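Local coordinates for diguanylate cyclase/phosphodiesterase-domain containing protein (Thermotoga maritima MSB8, PDB 6KHU), which is a putative diguanylate cyclase that may take part in cyclic di-GMP signalling, its activity being unproven, at residues H20-F34 against S106-L119. Residues are numbered along the deposited sequence; the frame is centred on the assembly and turned at random.
With ZN (zinc ion), chain B.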
loop_
_atom_site.group_PDB
_atom_site.type_symbol
_atom_site.label_atom_id
_atom_site.label_comp_id
_atom_site.label_asym_id
_atom_site.label_seq_id
_atom_site.Cartn_x
_atom_site.Cartn_y
_atom_site.Cartn_z
ATOM N N HIS A 20 4.355 -9.940 8.395
ATOM C CA HIS A 20 4.640 -9.310 9.683
ATOM C C HIS A 20 5.367 -10.280 10.602
ATOM O O HIS A 20 6.328 -9.901 11.288
ATOM C CB HIS A 20 3.337 -8.809 10.327
ATOM C CG HIS A 20 3.530 -8.096 11.629
ATOM N ND1 HIS A 20 4.075 -6.830 11.712
ATOM C CD2 HIS A 20 3.232 -8.460 12.903
ATOM C CE1 HIS A 20 4.112 -6.449 12.981
ATOM N NE2 HIS A 20 3.611 -7.421 13.726
ATOM N N GLN A 21 4.954 -11.552 10.593
ATOM C CA GLN A 21 5.624 -12.555 11.413
ATOM C C GLN A 21 7.042 -12.809 10.925
ATOM O O GLN A 21 7.980 -12.883 11.726
ATOM C CB GLN A 21 4.830 -13.858 11.412
ATOM C CG GLN A 21 5.552 -14.972 12.126
ATOM C CD GLN A 21 4.626 -16.101 12.515
ATOM O OE1 GLN A 21 3.470 -15.875 12.883
ATOM N NE2 GLN A 21 5.132 -17.327 12.452
ATOM N N ARG A 22 7.215 -12.948 9.608
ATOM C CA ARG A 22 8.542 -13.176 9.040
ATOM C C ARG A 22 9.479 -12.005 9.318
ATOM O O ARG A 22 10.675 -12.205 9.562
ATOM C CB ARG A 22 8.433 -13.420 7.528
ATOM C CG ARG A 22 7.950 -14.811 7.117
ATOM C CD ARG A 22 8.171 -15.023 5.610
ATOM N NE ARG A 22 7.466 -13.989 4.864
ATOM C CZ ARG A 22 6.255 -14.138 4.334
ATOM N NH1 ARG A 22 5.623 -15.305 4.400
ATOM N NH2 ARG A 22 5.692 -13.126 3.704
ATOM N N ALA A 23 8.960 -10.775 9.247
ATOM C CA ALA A 23 9.767 -9.593 9.536
ATOM C C ALA A 23 10.258 -9.609 10.980
ATOM O O ALA A 23 11.434 -9.343 11.258
ATOM C CB ALA A 23 8.946 -8.330 9.259
ATOM N N PHE A 24 9.359 -9.919 11.915
ATOM C CA PHE A 24 9.744 -10.097 13.311
ATOM C C PHE A 24 10.855 -11.131 13.437
ATOM O O PHE A 24 11.914 -10.861 14.015
ATOM C CB PHE A 24 8.515 -10.513 14.124
ATOM C CG PHE A 24 8.770 -10.656 15.602
ATOM C CD1 PHE A 24 8.866 -9.539 16.416
ATOM C CD2 PHE A 24 8.887 -11.912 16.180
ATOM C CE1 PHE A 24 9.075 -9.672 17.789
ATOM C CE2 PHE A 24 9.101 -12.047 17.547
ATOM C CZ PHE A 24 9.193 -10.920 18.346
ATOM N N GLU A 25 10.644 -12.309 12.846
ATOM C CA GLU A 25 11.583 -13.413 12.997
ATOM C C GLU A 25 12.942 -13.100 12.387
ATOM O O GLU A 25 13.977 -13.497 12.932
ATOM C CB GLU A 25 11.000 -14.669 12.364
ATOM C CG GLU A 25 9.843 -15.270 13.148
ATOM C CD GLU A 25 9.034 -16.236 12.316
ATOM O OE1 GLU A 25 9.195 -16.229 11.073
ATOM O OE2 GLU A 25 8.222 -16.984 12.896
ATOM N N GLU A 26 12.968 -12.410 11.251
ATOM C CA GLU A 26 14.216 -12.211 10.531
ATOM C C GLU A 26 14.845 -10.849 10.789
ATOM O O GLU A 26 15.854 -10.531 10.154
ATOM C CB GLU A 26 14.014 -12.397 9.016
ATOM C CG GLU A 26 13.360 -13.718 8.568
ATOM C CD GLU A 26 13.994 -14.965 9.196
ATOM O OE1 GLU A 26 15.234 -15.029 9.315
ATOM O OE2 GLU A 26 13.245 -15.882 9.579
ATOM N N ASN A 27 14.274 -10.040 11.685
ATOM C CA ASN A 27 14.772 -8.693 11.985
ATOM C C ASN A 27 14.887 -7.839 10.724
ATOM O O ASN A 27 15.885 -7.155 10.488
ATOM C CB ASN A 27 16.114 -8.753 12.720
ATOM C CG ASN A 27 15.988 -9.331 14.121
ATOM O OD1 ASN A 27 15.264 -10.297 14.341
ATOM N ND2 ASN A 27 16.705 -8.747 15.069
ATOM N N THR A 28 13.842 -7.876 9.905
ATOM C CA THR A 28 13.863 -7.129 8.665
ATOM C C THR A 28 12.678 -6.174 8.609
ATOM O O THR A 28 11.566 -6.543 8.998
ATOM C CB THR A 28 13.816 -8.065 7.454
ATOM O OG1 THR A 28 12.570 -8.775 7.467
ATOM C CG2 THR A 28 14.962 -9.061 7.495
ATOM N N PRO A 29 12.878 -4.949 8.146
ATOM C CA PRO A 29 11.771 -3.992 8.109
ATOM C C PRO A 29 10.910 -4.199 6.873
ATOM O O PRO A 29 11.309 -4.851 5.903
ATOM C CB PRO A 29 12.487 -2.638 8.069
ATOM C CG PRO A 29 13.753 -2.942 7.287
ATOM C CD PRO A 29 14.110 -4.398 7.553
ATOM N N TYR A 30 9.695 -3.651 6.943
ATOM C CA TYR A 30 8.824 -3.533 5.779
ATOM C C TYR A 30 7.915 -2.330 5.992
ATOM O O TYR A 30 7.788 -1.820 7.106
ATOM C CB TYR A 30 7.998 -4.810 5.537
ATOM C CG TYR A 30 6.895 -5.020 6.554
ATOM C CD1 TYR A 30 7.176 -5.584 7.798
ATOM C CD2 TYR A 30 5.581 -4.648 6.280
ATOM C CE1 TYR A 30 6.183 -5.772 8.742
ATOM C CE2 TYR A 30 4.566 -4.825 7.233
ATOM C CZ TYR A 30 4.879 -5.400 8.454
ATOM O OH TYR A 30 3.903 -5.587 9.399
ATOM N N THR A 31 7.266 -1.884 4.918
ATOM C CA THR A 31 6.430 -0.696 4.985
ATOM C C THR A 31 5.088 -0.959 4.323
ATOM O O THR A 31 5.019 -1.610 3.277
ATOM C CB THR A 31 7.152 0.496 4.337
ATOM O OG1 THR A 31 8.350 0.765 5.081
ATOM C CG2 THR A 31 6.277 1.741 4.358
ATOM N N ILE A 32 4.025 -0.465 4.958
ATOM C CA ILE A 32 2.658 -0.552 4.457
ATOM C C ILE A 32 2.247 0.822 3.947
ATOM O O ILE A 32 2.422 1.826 4.648
ATOM C CB ILE A 32 1.683 -1.020 5.555
ATOM C CG1 ILE A 32 2.118 -2.372 6.131
ATOM C CG2 ILE A 32 0.265 -1.102 5.008
ATOM C CD1 ILE A 32 1.345 -2.782 7.372
ATOM N N PHE A 33 1.689 0.871 2.742
ATOM C CA PHE A 33 1.157 2.102 2.174
ATOM C C PHE A 33 -0.339 1.931 1.965
ATOM O O PHE A 33 -0.787 0.873 1.503
ATOM C CB PHE A 33 1.825 2.468 0.814
ATOM C CG PHE A 33 3.318 2.687 0.880
ATOM C CD1 PHE A 33 4.190 1.613 0.903
ATOM C CD2 PHE A 33 3.846 3.967 0.865
ATOM C CE1 PHE A 33 5.551 1.802 0.944
ATOM C CE2 PHE A 33 5.217 4.162 0.915
ATOM C CZ PHE A 33 6.070 3.073 0.961
ATOM N N PHE A 34 -1.110 2.974 2.299
ATOM C CA PHE A 34 -2.528 3.072 1.955
ATOM C C PHE A 34 -2.745 4.232 0.988
ATOM O O PHE A 34 -2.214 5.329 1.201
ATOM C CB PHE A 34 -3.396 3.322 3.202
ATOM C CG PHE A 34 -3.857 2.079 3.904
ATOM C CD1 PHE A 34 -3.026 0.973 4.018
ATOM C CD2 PHE A 34 -5.132 2.031 4.478
ATOM C CE1 PHE A 34 -3.456 -0.179 4.688
ATOM C CE2 PHE A 34 -5.571 0.897 5.151
ATOM C CZ PHE A 34 -4.732 -0.216 5.258
ATOM N N SER A 106 -5.637 10.551 -0.950
ATOM C CA SER A 106 -4.830 10.669 0.257
ATOM C C SER A 106 -3.914 9.458 0.343
ATOM O O SER A 106 -4.301 8.347 -0.036
ATOM C CB SER A 106 -5.706 10.754 1.514
ATOM O OG SER A 106 -6.599 11.856 1.451
ATOM N N ILE A 107 -2.700 9.670 0.836
ATOM C CA ILE A 107 -1.722 8.595 0.926
ATOM C C ILE A 107 -1.100 8.645 2.312
ATOM O O ILE A 107 -0.921 9.720 2.892
ATOM C CB ILE A 107 -0.641 8.704 -0.176
ATOM C CG1 ILE A 107 0.353 7.536 -0.110
ATOM C CG2 ILE A 107 0.107 10.013 -0.060
ATOM C CD1 ILE A 107 1.203 7.389 -1.390
ATOM N N ALA A 108 -0.778 7.471 2.848
ATOM C CA ALA A 108 -0.125 7.381 4.147
ATOM C C ALA A 108 0.656 6.075 4.207
ATOM O O ALA A 108 0.371 5.134 3.463
ATOM C CB ALA A 108 -1.145 7.470 5.289
ATOM N N TYR A 109 1.670 6.029 5.077
ATOM C CA TYR A 109 2.450 4.808 5.231
ATOM C C TYR A 109 2.888 4.624 6.679
ATOM O O TYR A 109 3.008 5.591 7.437
ATOM C CB TYR A 109 3.675 4.784 4.286
ATOM C CG TYR A 109 4.742 5.813 4.592
ATOM C CD1 TYR A 109 5.699 5.582 5.567
ATOM C CD2 TYR A 109 4.798 7.013 3.888
ATOM C CE1 TYR A 109 6.680 6.518 5.847
ATOM C CE2 TYR A 109 5.778 7.959 4.161
ATOM C CZ TYR A 109 6.713 7.700 5.143
ATOM O OH TYR A 109 7.692 8.627 5.419
ATOM N N LYS A 110 3.123 3.361 7.051
ATOM C CA LYS A 110 3.637 2.984 8.363
ATOM C C LYS A 110 4.756 1.977 8.145
ATOM O O LYS A 110 4.562 0.992 7.428
ATOM C CB LYS A 110 2.546 2.370 9.238
ATOM C CG LYS A 110 1.477 3.337 9.696
ATOM C CD LYS A 110 1.944 4.141 10.884
ATOM C CE LYS A 110 0.899 5.173 11.302
ATOM N NZ LYS A 110 1.306 5.845 12.570
ATOM N N SER A 111 5.926 2.226 8.732
ATOM C CA SER A 111 7.072 1.334 8.580
ATOM C C SER A 111 7.253 0.491 9.835
ATOM O O SER A 111 7.184 1.007 10.957
ATOM C CB SER A 111 8.355 2.121 8.296
ATOM O OG SER A 111 8.237 2.851 7.089
ATOM N N TYR A 112 7.473 -0.797 9.644
ATOM C CA TYR A 112 7.807 -1.680 10.743
ATOM C C TYR A 112 9.315 -1.850 10.791
ATOM O O TYR A 112 9.938 -2.046 9.749
ATOM C CB TYR A 112 7.146 -3.053 10.558
ATOM C CG TYR A 112 7.598 -4.102 11.565
ATOM C CD1 TYR A 112 6.972 -4.211 12.794
ATOM C CD2 TYR A 112 8.652 -4.983 11.281
ATOM C CE1 TYR A 112 7.367 -5.152 13.733
ATOM C CE2 TYR A 112 9.057 -5.952 12.223
ATOM C CZ TYR A 112 8.404 -6.017 13.452
ATOM O OH TYR A 112 8.767 -6.940 14.408
ATOM N N PRO A 113 9.964 -1.807 11.961
ATOM C CA PRO A 113 9.406 -1.649 13.311
ATOM C C PRO A 113 9.393 -0.223 13.876
ATOM O O PRO A 113 8.923 -0.042 15.009
ATOM C CB PRO A 113 10.344 -2.515 14.157
ATOM C CG PRO A 113 11.697 -2.305 13.480
ATOM C CD PRO A 113 11.400 -2.166 12.000
ATOM N N GLU A 114 9.881 0.772 13.125
ATOM C CA GLU A 114 10.116 2.082 13.737
ATOM C C GLU A 114 8.814 2.828 13.996
ATOM O O GLU A 114 8.685 3.530 15.006
ATOM C CB GLU A 114 11.050 2.916 12.862
ATOM C CG GLU A 114 12.525 2.584 13.065
ATOM C CD GLU A 114 13.420 3.822 13.146
ATOM O OE1 GLU A 114 13.671 4.450 12.089
ATOM O OE2 GLU A 114 13.880 4.155 14.266
ATOM N N ASP A 115 7.837 2.703 13.097
ATOM C CA ASP A 115 6.556 3.356 13.324
ATOM C C ASP A 115 5.634 2.519 14.205
ATOM O O ASP A 115 4.764 3.079 14.872
ATOM C CB ASP A 115 5.849 3.646 11.989
ATOM C CG ASP A 115 6.560 4.699 11.151
ATOM O OD1 ASP A 115 7.274 5.559 11.721
ATOM O OD2 ASP A 115 6.392 4.667 9.912
ATOM N N PHE A 116 5.791 1.194 14.208
ATOM C CA PHE A 116 4.832 0.324 14.882
ATOM C C PHE A 116 5.416 -1.066 15.030
ATOM O O PHE A 116 6.326 -1.463 14.295
ATOM C CB PHE A 116 3.501 0.230 14.115
ATOM C CG PHE A 116 3.557 -0.650 12.867
ATOM C CD1 PHE A 116 3.945 -0.112 11.633
ATOM C CD2 PHE A 116 3.199 -1.985 12.921
ATOM C CE1 PHE A 116 3.987 -0.890 10.486
ATOM C CE2 PHE A 116 3.244 -2.791 11.780
ATOM C CZ PHE A 116 3.639 -2.246 10.552
HETATM N N MSE A 117 4.840 -1.822 15.955
HETATM C CA MSE A 117 5.112 -3.247 16.026
HETATM C C MSE A 117 3.833 -4.038 16.223
HETATM O O MSE A 117 3.813 -5.267 16.112
HETATM C CB MSE A 117 6.103 -3.517 17.135
HETATM C CG MSE A 117 7.509 -3.209 16.661
HETATM SE SE MSE A 117 8.757 -3.320 18.112
HETATM C CE MSE A 117 9.101 -5.255 17.983
ATOM N N ASP A 118 2.753 -3.306 16.480
ATOM C CA ASP A 118 1.415 -3.869 16.608
ATOM C C ASP A 118 0.693 -3.659 15.272
ATOM O O ASP A 118 0.325 -2.527 14.932
ATOM C CB ASP A 118 0.696 -3.192 17.778
ATOM C CG ASP A 118 -0.739 -3.684 17.988
ATOM O OD1 ASP A 118 -1.459 -3.908 17.006
ATOM O OD2 ASP A 118 -1.169 -3.784 19.164
ATOM N N LEU A 119 0.463 -4.754 14.534
ATOM C CA LEU A 119 -0.048 -4.635 13.170
ATOM C C LEU A 119 -1.485 -4.119 13.141
ATOM O O LEU A 119 -1.829 -3.288 12.289
ATOM C CB LEU A 119 0.057 -5.973 12.434
ATOM C CG LEU A 119 -0.463 -5.968 10.981
ATOM C CD1 LEU A 119 0.268 -4.964 10.082
ATOM C CD2 LEU A 119 -0.409 -7.377 10.388
HETATM ZN ZN ZN B . -3.070 -4.144 19.379
HETATM O O HOH W 1 3.058 -7.656 16.900
HETATM O O HOH W 2 -4.126 -2.170 19.014
#
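Six backbone hydrogen bonds join strand 30-34 to the antiparallel strand 106-112, two in each of the hydrogen-bonded pairs Tyr30-Tyr112, Ile32-Lys110 and Phe34-Ala108. The straightest runs from Ile32 N to Lys110 O (2.9 Å, 175° at the hydrogen). On the face carrying Thr31 and Phe33, Ser111 OG donates to Thr31 OG1 at 2.9 Å, and Thr31 OG1 is also bonded to Val81 O. Beside them, Phe33 lays CD2 against Tyr109 CB, 3.5 Å away, beneath helix 86-100.

Aromatic rings gather on the other face. Tyr112 extends its ring toward helix 20-26 because CG lies anti to the backbone N (chi1 172°). The edge of His20 meets one face of this ring in a T-shaped pair, planes at 68°, while Pro113 CB covers the opposite face. Tyr30 CE1 presses on Tyr112 CB at 3.4 Å, the two rings lying oblique. His20 ND1 and Tyr30 OH share a short hydrogen bond (2.6 Å), which, with a weak bond from His20 NE2 to Met117 O and a water bonded to both those atoms, probably limits rotation of the imidazole. Leu119 CB sits over its face in a CH-pi contact. Ile32 CD1 touches Leu119 CD1 at 3.6 Å and Phe116 CZ, in a layer continued by Leu16 and Leu126.

Outermost strand 105-112 beside strand 30-37, with helix 86-100 on one face and helices 9-26 and 119-130 on the other, is consistent with the GGDEF fold of the nucleotide cyclase clan.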